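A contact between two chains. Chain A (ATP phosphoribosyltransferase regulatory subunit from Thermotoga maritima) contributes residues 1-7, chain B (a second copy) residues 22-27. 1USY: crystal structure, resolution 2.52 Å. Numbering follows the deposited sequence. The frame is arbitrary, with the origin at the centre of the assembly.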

ATOM      1  N   MET A   1      29.096 -11.324   6.983  1.00 48.54           N
ATOM      2  CA  MET A   1      28.730 -10.040   6.312  1.00 45.95           C
ATOM      3  C   MET A   1      28.776 -10.194   4.793  1.00 48.19           C
ATOM      4  O   MET A   1      29.444 -11.095   4.261  1.00 50.31           O
ATOM      5  CB  MET A   1      29.628  -8.901   6.775  1.00 44.46           C
ATOM      6  CG  MET A   1      29.474  -8.582   8.251  1.00 43.82           C
ATOM      7  SD  MET A   1      27.865  -7.883   8.709  1.00 43.69           S
ATOM      8  CE  MET A   1      28.152  -6.081   8.412  1.00 33.65           C
ATOM      9  N   ASP A   2      28.063  -9.296   4.117  1.00 43.53           N
ATOM     10  CA  ASP A   2      27.561  -9.567   2.780  1.00 37.96           C
ATOM     11  C   ASP A   2      28.600  -9.264   1.700  1.00 36.57           C
ATOM     12  O   ASP A   2      28.427  -8.364   0.859  1.00 29.83           O
ATOM     13  CB  ASP A   2      26.226  -8.842   2.537  1.00 37.27           C
ATOM     14  CG  ASP A   2      25.145  -9.171   3.616  1.00 43.39           C
ATOM     15  OD1 ASP A   2      25.447  -9.198   4.836  1.00 39.16           O
ATOM     16  OD2 ASP A   2      23.937  -9.400   3.334  1.00 43.15           O
ATOM     17  N   PHE A   3      29.675 -10.046   1.745  1.00 35.06           N
ATOM     18  CA  PHE A   3      30.729 -10.042   0.734  1.00 36.38           C
ATOM     19  C   PHE A   3      30.165 -10.184  -0.688  1.00 36.99           C
ATOM     20  O   PHE A   3      29.067 -10.715  -0.900  1.00 38.49           O
ATOM     21  CB  PHE A   3      31.730 -11.166   1.041  1.00 38.06           C
ATOM     22  CG  PHE A   3      32.755 -11.405  -0.050  1.00 44.24           C
ATOM     23  CD1 PHE A   3      33.981 -10.726  -0.037  1.00 45.30           C
ATOM     24  CD2 PHE A   3      32.510 -12.338  -1.068  1.00 43.35           C
ATOM     25  CE1 PHE A   3      34.929 -10.950  -1.040  1.00 45.08           C
ATOM     26  CE2 PHE A   3      33.448 -12.573  -2.069  1.00 45.65           C
ATOM     27  CZ  PHE A   3      34.660 -11.881  -2.060  1.00 47.36           C
ATOM     28  N   LEU A   4      30.919  -9.685  -1.654  1.00 34.43           N
ATOM     29  CA  LEU A   4      30.604  -9.865  -3.063  1.00 37.03           C
ATOM     30  C   LEU A   4      31.951  -9.887  -3.775  1.00 40.77           C
ATOM     31  O   LEU A   4      32.782  -8.999  -3.546  1.00 46.38           O
ATOM     32  CB  LEU A   4      29.695  -8.722  -3.563  1.00 35.06           C
ATOM     33  CG  LEU A   4      29.373  -8.437  -5.045  1.00 35.60           C
ATOM     34  CD1 LEU A   4      30.370  -7.471  -5.616  1.00 36.99           C
ATOM     35  CD2 LEU A   4      29.322  -9.683  -5.931  1.00 39.97           C
ATOM     36  N   ASP A   5      32.189 -10.907  -4.606  1.00 39.45           N
ATOM     37  CA  ASP A   5      33.413 -10.960  -5.407  1.00 34.53           C
ATOM     38  C   ASP A   5      33.486  -9.759  -6.358  1.00 30.57           C
ATOM     39  O   ASP A   5      33.252  -9.871  -7.558  1.00 30.66           O
ATOM     40  CB  ASP A   5      33.531 -12.271  -6.194  1.00 33.97           C
ATOM     41  CG  ASP A   5      34.980 -12.675  -6.457  1.00 40.94           C
ATOM     42  OD1 ASP A   5      35.889 -11.800  -6.572  1.00 40.02           O
ATOM     43  OD2 ASP A   5      35.316 -13.880  -6.545  1.00 50.62           O
ATOM     44  N   PHE A   6      33.833  -8.616  -5.802  1.00 22.71           N
ATOM     45  CA  PHE A   6      34.012  -7.434  -6.601  1.00 27.00           C
ATOM     46  C   PHE A   6      35.146  -7.601  -7.656  1.00 26.45           C
ATOM     47  O   PHE A   6      35.054  -7.019  -8.721  1.00 32.24           O
ATOM     48  CB  PHE A   6      34.195  -6.202  -5.700  1.00 23.31           C
ATOM     49  CG  PHE A   6      34.063  -4.866  -6.428  1.00 31.10           C
ATOM     50  CD1 PHE A   6      35.206  -4.213  -6.945  1.00 26.65           C
ATOM     51  CD2 PHE A   6      32.809  -4.259  -6.585  1.00 24.54           C
ATOM     52  CE1 PHE A   6      35.088  -2.997  -7.600  1.00 29.66           C
ATOM     53  CE2 PHE A   6      32.691  -3.032  -7.231  1.00 23.96           C
ATOM     54  CZ  PHE A   6      33.825  -2.397  -7.739  1.00 29.59           C
ATOM     55  N   GLU A   7      36.186  -8.392  -7.396  1.00 26.64           N
ATOM     56  CA  GLU A   7      37.207  -8.610  -8.430  1.00 27.19           C
ATOM     57  C   GLU A   7      36.524  -9.018  -9.757  1.00 26.99           C
ATOM     58  O   GLU A   7      37.050  -8.775 -10.848  1.00 24.14           O
ATOM     59  CB  GLU A   7      38.287  -9.642  -7.996  1.00 28.95           C
ATOM     60  CG  GLU A   7      39.733  -9.203  -8.314  1.00 41.85           C
ATOM     61  CD  GLU A   7      40.831 -10.239  -7.956  1.00 48.37           C
ATOM     62  OE1 GLU A   7      41.045 -10.527  -6.748  1.00 50.55           O
ATOM     63  OE2 GLU A   7      41.521 -10.761  -8.877  1.00 45.41           O
TER
ATOM     64  N   SER B  22      36.532  -4.763   3.321  1.00 14.81           N
ATOM     65  CA  SER B  22      36.003  -5.791   2.475  1.00 16.38           C
ATOM     66  C   SER B  22      34.617  -5.340   1.913  1.00 17.52           C
ATOM     67  O   SER B  22      33.927  -4.535   2.543  1.00 24.48           O
ATOM     68  CB  SER B  22      36.011  -7.102   3.276  1.00 10.65           C
ATOM     69  OG  SER B  22      34.758  -7.689   3.255  1.00 27.05           O
ATOM     70  N   PRO B  23      34.211  -5.819   0.736  1.00 13.28           N
ATOM     71  CA  PRO B  23      33.042  -5.249   0.067  1.00 15.50           C
ATOM     72  C   PRO B  23      31.737  -5.641   0.759  1.00 15.97           C
ATOM     73  O   PRO B  23      31.619  -6.704   1.357  1.00 22.54           O
ATOM     74  CB  PRO B  23      33.133  -5.802  -1.361  1.00 18.24           C
ATOM     75  CG  PRO B  23      34.244  -6.862  -1.342  1.00 15.19           C
ATOM     76  CD  PRO B  23      34.767  -6.972   0.009  1.00 10.90           C
ATOM     77  N   PHE B  24      30.780  -4.736   0.766  1.00 20.71           N
ATOM     78  CA  PHE B  24      29.522  -4.993   1.458  1.00 19.34           C
ATOM     79  C   PHE B  24      28.410  -4.539   0.531  1.00 17.56           C
ATOM     80  O   PHE B  24      28.169  -3.353   0.425  1.00 19.89           O
ATOM     81  CB  PHE B  24      29.494  -4.226   2.784  1.00 18.75           C
ATOM     82  CG  PHE B  24      28.201  -4.337   3.514  1.00 20.41           C
ATOM     83  CD1 PHE B  24      27.971  -5.393   4.372  1.00 25.47           C
ATOM     84  CD2 PHE B  24      27.202  -3.386   3.349  1.00 20.93           C
ATOM     85  CE1 PHE B  24      26.744  -5.508   5.062  1.00 24.72           C
ATOM     86  CE2 PHE B  24      25.986  -3.484   4.013  1.00 23.26           C
ATOM     87  CZ  PHE B  24      25.758  -4.542   4.878  1.00 21.20           C
ATOM     88  N   PHE B  25      27.775  -5.484  -0.167  1.00 19.85           N
ATOM     89  CA  PHE B  25      26.678  -5.192  -1.104  1.00 15.34           C
ATOM     90  C   PHE B  25      25.421  -5.920  -0.712  1.00 15.22           C
ATOM     91  O   PHE B  25      25.421  -7.145  -0.643  1.00 17.45           O
ATOM     92  CB  PHE B  25      27.042  -5.607  -2.522  1.00 15.73           C
ATOM     93  CG  PHE B  25      27.990  -4.672  -3.200  1.00 16.89           C
ATOM     94  CD1 PHE B  25      29.337  -4.673  -2.869  1.00 16.09           C
ATOM     95  CD2 PHE B  25      27.533  -3.784  -4.162  1.00 12.67           C
ATOM     96  CE1 PHE B  25      30.244  -3.795  -3.496  1.00 15.28           C
ATOM     97  CE2 PHE B  25      28.413  -2.909  -4.787  1.00 12.90           C
ATOM     98  CZ  PHE B  25      29.808  -2.933  -4.445  1.00  9.44           C
ATOM     99  N   VAL B  26      24.354  -5.154  -0.475  1.00 17.54           N
ATOM    100  CA  VAL B  26      23.056  -5.675  -0.066  1.00 17.74           C
ATOM    101  C   VAL B  26      21.885  -5.022  -0.802  1.00 18.17           C
ATOM    102  O   VAL B  26      22.004  -3.927  -1.322  1.00 18.74           O
ATOM    103  CB  VAL B  26      22.802  -5.511   1.463  1.00 22.77           C
ATOM    104  CG1 VAL B  26      23.822  -6.246   2.251  1.00 21.17           C
ATOM    105  CG2 VAL B  26      22.772  -4.041   1.866  1.00 23.47           C
ATOM    106  N   PRO B  27      20.753  -5.727  -0.869  1.00 14.51           N
ATOM    107  CA  PRO B  27      19.525  -5.176  -1.433  1.00 11.51           C
ATOM    108  C   PRO B  27      19.102  -3.887  -0.813  1.00 16.42           C
ATOM    109  O   PRO B  27      19.180  -3.763   0.391  1.00 24.27           O
ATOM    110  CB  PRO B  27      18.489  -6.243  -1.079  1.00  9.00           C
ATOM    111  CG  PRO B  27      19.252  -7.492  -1.102  1.00 10.94           C
ATOM    112  CD  PRO B  27      20.597  -7.141  -0.496  1.00  5.41           C
TER

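The N-terminal segment of chain A crosses residues 22-27 of the second copy at a steep angle, the end-to-end directions of the touching parts lying 112° apart. The nearest CA atoms across the contact are those of Asp A2 and Phe B24, 5.1 Å apart. Together the stretches bury 462 Å² of surface, in a contact that combines backbone bonding with apolar packing.

The carbonyl of Asp A2 is the hub of the backbone contacts. The one hydrogen bond between the stretches runs from Phe B25 N to Asp A2 O, at 3.1 Å and with an N-H...O angle of 161°, so the amide points almost straight at its acceptor. The same oxygen receives a CA-H...O contact from Phe B24 CA, 3.6 Å from Asp A2 O, and thus meets two consecutive residues of chain B. A second such contact runs the other way, with Phe A3 CA 3.5 Å from Pro B23 O and an angle of 159° at the hydrogen. A CA-H group is polarised by its flanking amides and can offer a carbonyl modest electrostatic support where no N-H is available. Within chain A, a hydrogen bond from Phe A3 N to Met A1 O, 2.7 Å long, ties together the residues bracketing Asp A2.

Apolar packing surrounds these backbone contacts. Pro B23 directs its CA-to-CB bond toward chain A, and its ring meets several residues there: its CD lies 3.8 Å from Phe A3 CD1, while its CG sits 3.4 Å from the backbone atom Leu A4 O and 4.4 Å from Phe A6 CB. The Phe B25 ring is a second focus. Leu A4 CD1 lies over one face of it, 4.1 Å from Phe B25 CD1, and Phe A6 CD2 approaches obliquely to 3.9 Å from Phe B25 CZ. Leu A4, Phe A6 and Phe B25 are all buried in the assembly, so their contacts keep hydrocarbon surface from water. The CA-to-CB bond of Phe B24 points away from chain A, yet the end of the side chain comes nearer, and Phe B24 CE1 lies 3.7 Å from Met A1 CE.

The Asp A2 side chain is the polar exception among these apolar neighbours. Its OD2 lies 3.3 Å from Val B26 CG1 and its OD1 3.9 Å from Phe B24 CE1, contacts that offer the carboxylate no hydrogen-bonding partner. Both oxygens are instead hydrogen-bonded elsewhere in the structure, which satisfies their polar needs while the group packs against hydrocarbon.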